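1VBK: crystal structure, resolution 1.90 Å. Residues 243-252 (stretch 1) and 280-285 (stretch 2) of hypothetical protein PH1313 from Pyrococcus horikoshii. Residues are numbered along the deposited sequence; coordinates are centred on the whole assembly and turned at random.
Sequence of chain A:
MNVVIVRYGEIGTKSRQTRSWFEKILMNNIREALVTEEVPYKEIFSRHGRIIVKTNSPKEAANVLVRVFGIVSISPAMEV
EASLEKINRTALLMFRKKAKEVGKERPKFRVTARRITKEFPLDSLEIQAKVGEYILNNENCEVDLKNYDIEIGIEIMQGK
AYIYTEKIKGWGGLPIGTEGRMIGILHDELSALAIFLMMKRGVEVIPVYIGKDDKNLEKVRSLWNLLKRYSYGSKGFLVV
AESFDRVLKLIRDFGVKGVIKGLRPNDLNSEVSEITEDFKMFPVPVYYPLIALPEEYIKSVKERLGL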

# COMPACT_ATOMS: atom_id res chain seq x y z
N SER A 243 -16.83 13.91 -5.69
CA SER A 243 -17.75 12.87 -5.23
C SER A 243 -16.95 11.70 -4.66
O SER A 243 -15.74 11.62 -4.85
CB SER A 243 -18.64 12.40 -6.38
OG SER A 243 -17.89 12.25 -7.57
N PHE A 244 -17.62 10.78 -3.97
CA PHE A 244 -16.91 9.65 -3.36
C PHE A 244 -16.22 8.72 -4.35
O PHE A 244 -15.21 8.10 -4.02
CB PHE A 244 -17.85 8.83 -2.47
CG PHE A 244 -17.12 7.91 -1.52
CD1 PHE A 244 -16.30 8.42 -0.52
CD2 PHE A 244 -17.25 6.53 -1.63
CE1 PHE A 244 -15.62 7.57 0.36
CE2 PHE A 244 -16.57 5.66 -0.76
CZ PHE A 244 -15.76 6.19 0.23
N ASP A 245 -16.76 8.60 -5.56
CA ASP A 245 -16.15 7.73 -6.55
C ASP A 245 -14.71 8.16 -6.82
O ASP A 245 -13.83 7.33 -7.00
CB ASP A 245 -16.97 7.71 -7.85
CG ASP A 245 -17.27 9.10 -8.39
OD1 ASP A 245 -16.99 10.08 -7.68
OD2 ASP A 245 -17.80 9.21 -9.51
N ARG A 246 -14.47 9.47 -6.82
CA ARG A 246 -13.13 10.00 -7.06
C ARG A 246 -12.17 9.64 -5.92
O ARG A 246 -10.97 9.48 -6.14
CB ARG A 246 -13.19 11.53 -7.22
CG ARG A 246 -14.03 12.00 -8.41
CD ARG A 246 -13.43 11.55 -9.74
NE ARG A 246 -12.04 11.96 -9.88
CZ ARG A 246 -11.26 11.67 -10.92
NH1 ARG A 246 -11.73 10.96 -11.93
NH2 ARG A 246 -10.00 12.09 -10.94
N VAL A 247 -12.70 9.52 -4.71
CA VAL A 247 -11.87 9.15 -3.56
C VAL A 247 -11.42 7.69 -3.70
O VAL A 247 -10.26 7.36 -3.47
CB VAL A 247 -12.65 9.31 -2.23
CG1 VAL A 247 -11.79 8.86 -1.06
CG2 VAL A 247 -13.07 10.77 -2.05
N LEU A 248 -12.36 6.82 -4.08
CA LEU A 248 -12.04 5.41 -4.26
C LEU A 248 -11.02 5.27 -5.40
O LEU A 248 -10.10 4.46 -5.32
CB LEU A 248 -13.30 4.60 -4.59
CG LEU A 248 -14.33 4.51 -3.46
CD1 LEU A 248 -15.61 3.86 -3.97
CD2 LEU A 248 -13.73 3.71 -2.30
N LYS A 249 -11.19 6.07 -6.45
CA LYS A 249 -10.27 6.03 -7.58
C LYS A 249 -8.86 6.41 -7.11
O LYS A 249 -7.88 5.79 -7.52
CB LYS A 249 -10.72 6.99 -8.68
CG LYS A 249 -9.79 7.02 -9.90
CD LYS A 249 -10.35 7.94 -10.99
CE LYS A 249 -9.38 8.08 -12.15
NZ LYS A 249 -9.05 6.76 -12.76
N LEU A 250 -8.77 7.42 -6.26
CA LEU A 250 -7.49 7.89 -5.73
C LEU A 250 -6.83 6.79 -4.91
O LEU A 250 -5.63 6.53 -5.03
CB LEU A 250 -7.72 9.12 -4.85
CG LEU A 250 -6.53 10.01 -4.47
CD1 LEU A 250 -5.98 10.70 -5.72
CD2 LEU A 250 -6.98 11.04 -3.45
N ILE A 251 -7.62 6.14 -4.07
CA ILE A 251 -7.11 5.06 -3.24
C ILE A 251 -6.52 3.95 -4.12
O ILE A 251 -5.41 3.48 -3.88
CB ILE A 251 -8.22 4.48 -2.35
CG1 ILE A 251 -8.60 5.51 -1.28
CG2 ILE A 251 -7.75 3.18 -1.72
CD1 ILE A 251 -9.82 5.14 -0.45
N ARG A 252 -7.27 3.57 -5.16
CA ARG A 252 -6.81 2.53 -6.08
C ARG A 252 -5.58 2.96 -6.88
O ARG A 252 -4.57 2.26 -6.90
CB ARG A 252 -7.95 2.13 -7.04
CG ARG A 252 -7.49 1.26 -8.21
CD ARG A 252 -8.59 1.10 -9.26
NE ARG A 252 -9.61 0.12 -8.88
CZ ARG A 252 -9.44 -1.20 -8.90
NH1 ARG A 252 -8.28 -1.72 -9.30
NH2 ARG A 252 -10.42 -2.01 -8.53
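Stretch 2 (280-285) KMFPVP

The contact between the two stretches is centred on Phe282, whose buried ring rests among three side chains of stretch 1. Phe244 turns the edge of its ring toward one face of Phe282 in an offset edge-to-face pair, with centroids 5.3 Å apart and planes at 70°; Phe244 CE1 comes within 3.6 Å of Phe282 CE1. The edge of the Phe282 ring is met by Val247 and Ile251, with Val247 CG1 4.2 Å from Phe282 CE1 and Ile251 CD1 4.0 Å from Phe282 CD1. The CA-to-CB bond of Phe282 points sideways, and it is the end of the side chain, in the m rotamer, that reaches the helix.

Stretch 2 brings the last residues of a helix, Lys280 and Met281, into an irregular segment. Phe282 is the first to leave helical angles, at phi/psi -110/137, and Val284 is likewise extended at -131/161, whereas Pro283 between them lies at -79/-4. The chain then advances in the same sense as stretch 1: Leu248 lies nearest Phe282 and Ile251 nearest Val284, with CA–CA distances of 7.6 and 8.5 Å. Accordingly, Leu248 CD2 packs 3.6 Å from Pro283 CD, while Ile251 CG2 lies 4.3 Å from Pro283 CG and 4.2 Å from Val284 CG1.

Toward the start of stretch 1, Met281 CE approaches Phe244 CE1 at 3.5 Å, and its SD lies obliquely to the Phe244 ring, 5.5 Å from the centroid and 31° off the ring normal. The polar edge is slight: the carbonyl Met281 O lies near the plane of the Phe244 ring, 3.2 Å from CE2 of Phe244, and no hydrogen bond joins the stretches. Beyond it, Ser243 OG donates a very short 2.4 Å hydrogen bond to Asp245 OD1, outside the interface.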

# COMPACT_ATOMS: atom_id res chain seq x y z
N LYS A 280 -17.34 0.16 6.23
CA LYS A 280 -17.98 -0.37 5.03
C LYS A 280 -17.78 0.46 3.76
O LYS A 280 -17.73 -0.10 2.67
CB LYS A 280 -19.48 -0.55 5.27
CG LYS A 280 -19.84 -1.60 6.32
CD LYS A 280 -21.33 -1.64 6.55
CE LYS A 280 -21.71 -2.70 7.57
NZ LYS A 280 -23.16 -2.65 7.91
N MET A 281 -17.66 1.77 3.89
CA MET A 281 -17.50 2.60 2.70
C MET A 281 -16.08 2.66 2.13
O MET A 281 -15.91 3.01 0.96
CB MET A 281 -18.05 4.02 2.95
CG MET A 281 -17.46 4.80 4.11
SD MET A 281 -18.36 6.36 4.43
CE MET A 281 -17.74 7.40 3.12
N PHE A 282 -15.08 2.32 2.94
CA PHE A 282 -13.69 2.33 2.49
C PHE A 282 -13.13 0.91 2.36
O PHE A 282 -13.36 0.07 3.23
CB PHE A 282 -12.82 3.12 3.47
CG PHE A 282 -13.10 4.59 3.48
CD1 PHE A 282 -12.62 5.41 2.45
CD2 PHE A 282 -13.81 5.17 4.52
CE1 PHE A 282 -12.85 6.78 2.46
CE2 PHE A 282 -14.05 6.55 4.54
CZ PHE A 282 -13.57 7.35 3.51
N PRO A 283 -12.39 0.63 1.28
CA PRO A 283 -11.78 -0.67 1.02
C PRO A 283 -10.49 -0.90 1.82
O PRO A 283 -9.89 -1.97 1.74
CB PRO A 283 -11.51 -0.62 -0.48
CG PRO A 283 -11.12 0.81 -0.67
CD PRO A 283 -12.17 1.54 0.14
N VAL A 284 -10.08 0.12 2.56
CA VAL A 284 -8.88 0.03 3.39
C VAL A 284 -9.24 0.53 4.78
O VAL A 284 -10.24 1.21 4.96
CB VAL A 284 -7.72 0.89 2.81
CG1 VAL A 284 -7.36 0.40 1.41
CG2 VAL A 284 -8.14 2.35 2.77
N PRO A 285 -8.42 0.19 5.79
CA PRO A 285 -8.67 0.61 7.18
C PRO A 285 -8.74 2.12 7.34
O PRO A 285 -8.02 2.86 6.66
CB PRO A 285 -7.47 0.02 7.94
CG PRO A 285 -7.12 -1.19 7.13
CD PRO A 285 -7.24 -0.69 5.71